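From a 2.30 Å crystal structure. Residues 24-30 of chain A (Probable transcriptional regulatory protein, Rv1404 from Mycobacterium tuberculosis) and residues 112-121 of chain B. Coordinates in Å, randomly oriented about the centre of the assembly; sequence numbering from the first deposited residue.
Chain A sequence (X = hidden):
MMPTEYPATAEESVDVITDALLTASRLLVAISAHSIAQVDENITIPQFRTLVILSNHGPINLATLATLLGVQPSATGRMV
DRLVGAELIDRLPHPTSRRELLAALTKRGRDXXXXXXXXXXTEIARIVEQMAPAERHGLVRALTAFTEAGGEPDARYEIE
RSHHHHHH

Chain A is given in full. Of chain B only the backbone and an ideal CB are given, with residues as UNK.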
# COMPACT_ATOMS: atom_id res chain seq x y z
N ALA A 24 -6.92 9.28 -0.89
CA ALA A 24 -5.97 9.05 0.22
C ALA A 24 -5.37 7.65 0.19
O ALA A 24 -4.19 7.49 0.50
CB ALA A 24 -6.63 9.31 1.57
N SER A 25 -6.18 6.66 -0.18
CA SER A 25 -5.72 5.28 -0.25
C SER A 25 -4.66 5.07 -1.34
O SER A 25 -3.74 4.26 -1.18
CB SER A 25 -6.89 4.32 -0.44
OG SER A 25 -7.38 4.39 -1.76
N ARG A 26 -4.81 5.80 -2.45
CA ARG A 26 -3.82 5.81 -3.52
C ARG A 26 -2.50 6.42 -3.08
O ARG A 26 -1.43 5.96 -3.50
CB ARG A 26 -4.34 6.57 -4.73
CG ARG A 26 -5.33 5.80 -5.54
CD ARG A 26 -5.52 6.41 -6.89
NE ARG A 26 -6.31 5.55 -7.74
CZ ARG A 26 -6.65 5.84 -8.98
NH1 ARG A 26 -6.26 6.98 -9.51
NH2 ARG A 26 -7.38 4.99 -9.69
N LEU A 27 -2.57 7.46 -2.26
CA LEU A 27 -1.35 8.09 -1.77
C LEU A 27 -0.63 7.17 -0.78
O LEU A 27 0.59 7.16 -0.74
CB LEU A 27 -1.63 9.48 -1.18
CG LEU A 27 -0.51 10.35 -0.59
CD1 LEU A 27 0.67 10.57 -1.54
CD2 LEU A 27 -1.08 11.69 -0.19
N LEU A 28 -1.37 6.39 -0.01
CA LEU A 28 -0.73 5.47 0.93
C LEU A 28 -0.10 4.28 0.21
O LEU A 28 0.98 3.81 0.59
CB LEU A 28 -1.71 5.01 2.01
CG LEU A 28 -2.19 6.11 2.96
CD1 LEU A 28 -3.53 5.74 3.54
CD2 LEU A 28 -1.18 6.38 4.06
N VAL A 29 -0.76 3.82 -0.85
CA VAL A 29 -0.17 2.80 -1.73
C VAL A 29 1.11 3.31 -2.39
O VAL A 29 2.12 2.59 -2.42
CB VAL A 29 -1.16 2.28 -2.79
CG1 VAL A 29 -0.44 1.48 -3.84
CG2 VAL A 29 -2.21 1.42 -2.14
N ALA A 30 1.09 4.55 -2.87
CA ALA A 30 2.28 5.19 -3.42
C ALA A 30 3.42 5.17 -2.42
O ALA A 30 4.57 4.89 -2.79
CB ALA A 30 1.98 6.60 -3.82
N UNK B 112 -7.47 -3.50 -15.21
CA UNK B 112 -6.90 -3.83 -13.91
C UNK B 112 -7.00 -2.65 -12.94
O UNK B 112 -7.55 -2.80 -11.85
CB UNK B 112 -5.44 -4.26 -14.07
N UNK B 113 -6.51 -1.48 -13.36
CA UNK B 113 -6.58 -0.27 -12.56
C UNK B 113 -8.03 0.09 -12.22
O UNK B 113 -8.33 0.44 -11.09
CB UNK B 113 -5.91 0.89 -13.30
N UNK B 114 -8.92 0.01 -13.20
CA UNK B 114 -10.33 0.34 -13.01
C UNK B 114 -11.02 -0.63 -12.05
O UNK B 114 -11.78 -0.21 -11.19
CB UNK B 114 -11.05 0.34 -14.36
N UNK B 115 -10.75 -1.92 -12.22
CA UNK B 115 -11.32 -2.98 -11.39
C UNK B 115 -10.91 -2.92 -9.91
O UNK B 115 -11.75 -2.99 -9.02
CB UNK B 115 -10.91 -4.34 -11.97
N UNK B 116 -9.61 -2.79 -9.67
CA UNK B 116 -9.05 -2.63 -8.35
C UNK B 116 -9.64 -1.38 -7.68
O UNK B 116 -10.02 -1.41 -6.50
CB UNK B 116 -7.52 -2.54 -8.42
N UNK B 117 -9.74 -0.29 -8.43
CA UNK B 117 -10.29 0.96 -7.90
C UNK B 117 -11.76 0.84 -7.52
O UNK B 117 -12.14 1.25 -6.43
CB UNK B 117 -10.12 2.08 -8.93
N UNK B 118 -12.57 0.25 -8.39
CA UNK B 118 -14.01 0.15 -8.14
C UNK B 118 -14.29 -0.75 -6.94
O UNK B 118 -15.15 -0.44 -6.13
CB UNK B 118 -14.73 -0.38 -9.38
N UNK B 119 -13.52 -1.83 -6.81
CA UNK B 119 -13.67 -2.76 -5.70
C UNK B 119 -13.28 -2.17 -4.35
O UNK B 119 -13.94 -2.44 -3.33
CB UNK B 119 -12.83 -4.01 -5.97
N UNK B 120 -12.22 -1.37 -4.34
CA UNK B 120 -11.78 -0.70 -3.14
C UNK B 120 -12.80 0.36 -2.72
O UNK B 120 -13.08 0.53 -1.53
CB UNK B 120 -10.40 -0.07 -3.36
N UNK B 121 -13.35 1.07 -3.70
CA UNK B 121 -14.37 2.07 -3.40
C UNK B 121 -15.59 1.43 -2.74
O UNK B 121 -16.16 2.00 -1.82
CB UNK B 121 -14.79 2.80 -4.68

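The two helices stay well apart: their axes approach to 12.2 Å and their N-to-C directions differ by 122°, so a long side chain is needed from at least one helix at each hydrogen bond; the other partner can be short. Every chain B position has helical phi/psi, which excludes little by itself.

Position 112 has nothing of chain A near its ideal CB, so this stretch barely constrains it; it is Val B112.

Position 113 points sideways; the nearest chain A atom to its ideal CB is Arg A26 NH2, well off the CA-to-CB line. A modest aliphatic or a polar side chain would suit. The residue is Val B113, chi1 t, whose CG1 lies 4.1 Å from Arg A26 NH2, a van der Waals contact oblique to the guanidinium.

Position 114 points away and 115 is out of reach, so chain A sets no preference at either; they hold Arg B114 and Gln B115. Position 116 is also beyond contact, and the nearest approach of Val B116 is from its CG1 to Arg A26 NH2, 7.4 Å.

Position 117 is the best defined. Its CA-to-CB bond points toward chain A, and the ideal CB is 4.1 Å from Arg A26 NH2, a donor at the end of an extended side chain (chi2 and chi3 both t). A short acceptor fits: Ser, Thr, Asp or Asn would be reasonable. The deposited residue is Thr B117, chi1 m. Arg A26 NH2 donates to Thr B117 OG1 at 3.1 Å with an N-H...acceptor angle of 156°, and the oxygen sits at the guanidinium edge, near its plane. The same hydroxyl donates to the backbone, Thr B117 OG1 to Val B113 O at 2.6 Å, which leaves it free to act as acceptor towards arginine.

Positions 118 and 119 are out of reach. They are Glu B118 and His B119; the latter turns back on its own helix, His B119 ND1 donating to Gln B115 O at 2.7 Å.

Position 120 points toward chain A, but the nearest chain A atom to its ideal CB, Ser A25 OG, is 5.6 Å away, and its CA is 9.0 Å from Ser A25 CA. A long side chain is needed, and the Ser A25 hydroxyl favours a polar end: Arg, Lys, Gln or Glu. Arg B120 covers the distance with chi1 and chi2 t and chi3 m. Arg B120 NH1 donates to Ser A25 OG at 3.3 Å, long but nearly straight at 167°, and also lies 4.1 Å from Val A29 CG2. Arg B120 NE and NH2 are hydrogen-bonded elsewhere in the structure.

Position 121 is out of reach and unconstrained here; it is Arg B121.

Chain B 112-121: VVRQVTEHRR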
# COMPACT_ATOMS: atom_id res chain seq x y z
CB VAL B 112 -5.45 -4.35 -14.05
CG1 VAL B 112 -4.69 -4.25 -12.73
CG2 VAL B 112 -5.47 -5.79 -14.53
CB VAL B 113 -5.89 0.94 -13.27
CG1 VAL B 113 -6.15 2.25 -12.50
CG2 VAL B 113 -4.38 0.72 -13.40
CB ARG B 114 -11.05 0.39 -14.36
CG ARG B 114 -12.54 0.68 -14.28
CD ARG B 114 -13.13 0.88 -15.70
NE ARG B 114 -14.49 0.36 -15.87
CZ ARG B 114 -15.58 0.79 -15.22
NH1 ARG B 114 -15.49 1.75 -14.30
NH2 ARG B 114 -16.77 0.24 -15.48
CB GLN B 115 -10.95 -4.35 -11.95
CG GLN B 115 -11.84 -4.80 -13.08
CD GLN B 115 -11.54 -6.22 -13.50
OE1 GLN B 115 -12.28 -7.15 -13.17
NE2 GLN B 115 -10.44 -6.41 -14.23
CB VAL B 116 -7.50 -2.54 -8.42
CG1 VAL B 116 -6.89 -1.99 -7.14
CG2 VAL B 116 -6.90 -3.90 -8.75
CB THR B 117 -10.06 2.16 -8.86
OG1 THR B 117 -8.68 2.22 -9.21
CG2 THR B 117 -10.45 3.48 -8.20
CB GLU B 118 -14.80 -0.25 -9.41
CG GLU B 118 -15.20 -1.74 -9.53
CD GLU B 118 -16.66 -2.03 -9.13
OE1 GLU B 118 -16.92 -2.39 -7.95
OE2 GLU B 118 -17.55 -1.93 -10.01
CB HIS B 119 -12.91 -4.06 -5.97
CG HIS B 119 -13.60 -4.95 -6.96
ND1 HIS B 119 -13.14 -5.12 -8.25
CD2 HIS B 119 -14.72 -5.70 -6.85
CE1 HIS B 119 -13.95 -5.95 -8.89
NE2 HIS B 119 -14.91 -6.32 -8.06
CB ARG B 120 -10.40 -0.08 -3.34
CG ARG B 120 -9.76 0.45 -2.05
CD ARG B 120 -8.47 1.20 -2.34
NE ARG B 120 -7.56 0.35 -3.10
CZ ARG B 120 -6.42 0.75 -3.65
NH1 ARG B 120 -6.01 2.01 -3.53
NH2 ARG B 120 -5.68 -0.12 -4.32
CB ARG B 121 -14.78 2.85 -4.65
CG ARG B 121 -15.47 4.15 -4.30
CD ARG B 121 -16.26 4.73 -5.44
NE ARG B 121 -16.84 6.02 -5.05
CZ ARG B 121 -18.03 6.17 -4.46
NH1 ARG B 121 -18.77 5.11 -4.17
NH2 ARG B 121 -18.46 7.38 -4.15
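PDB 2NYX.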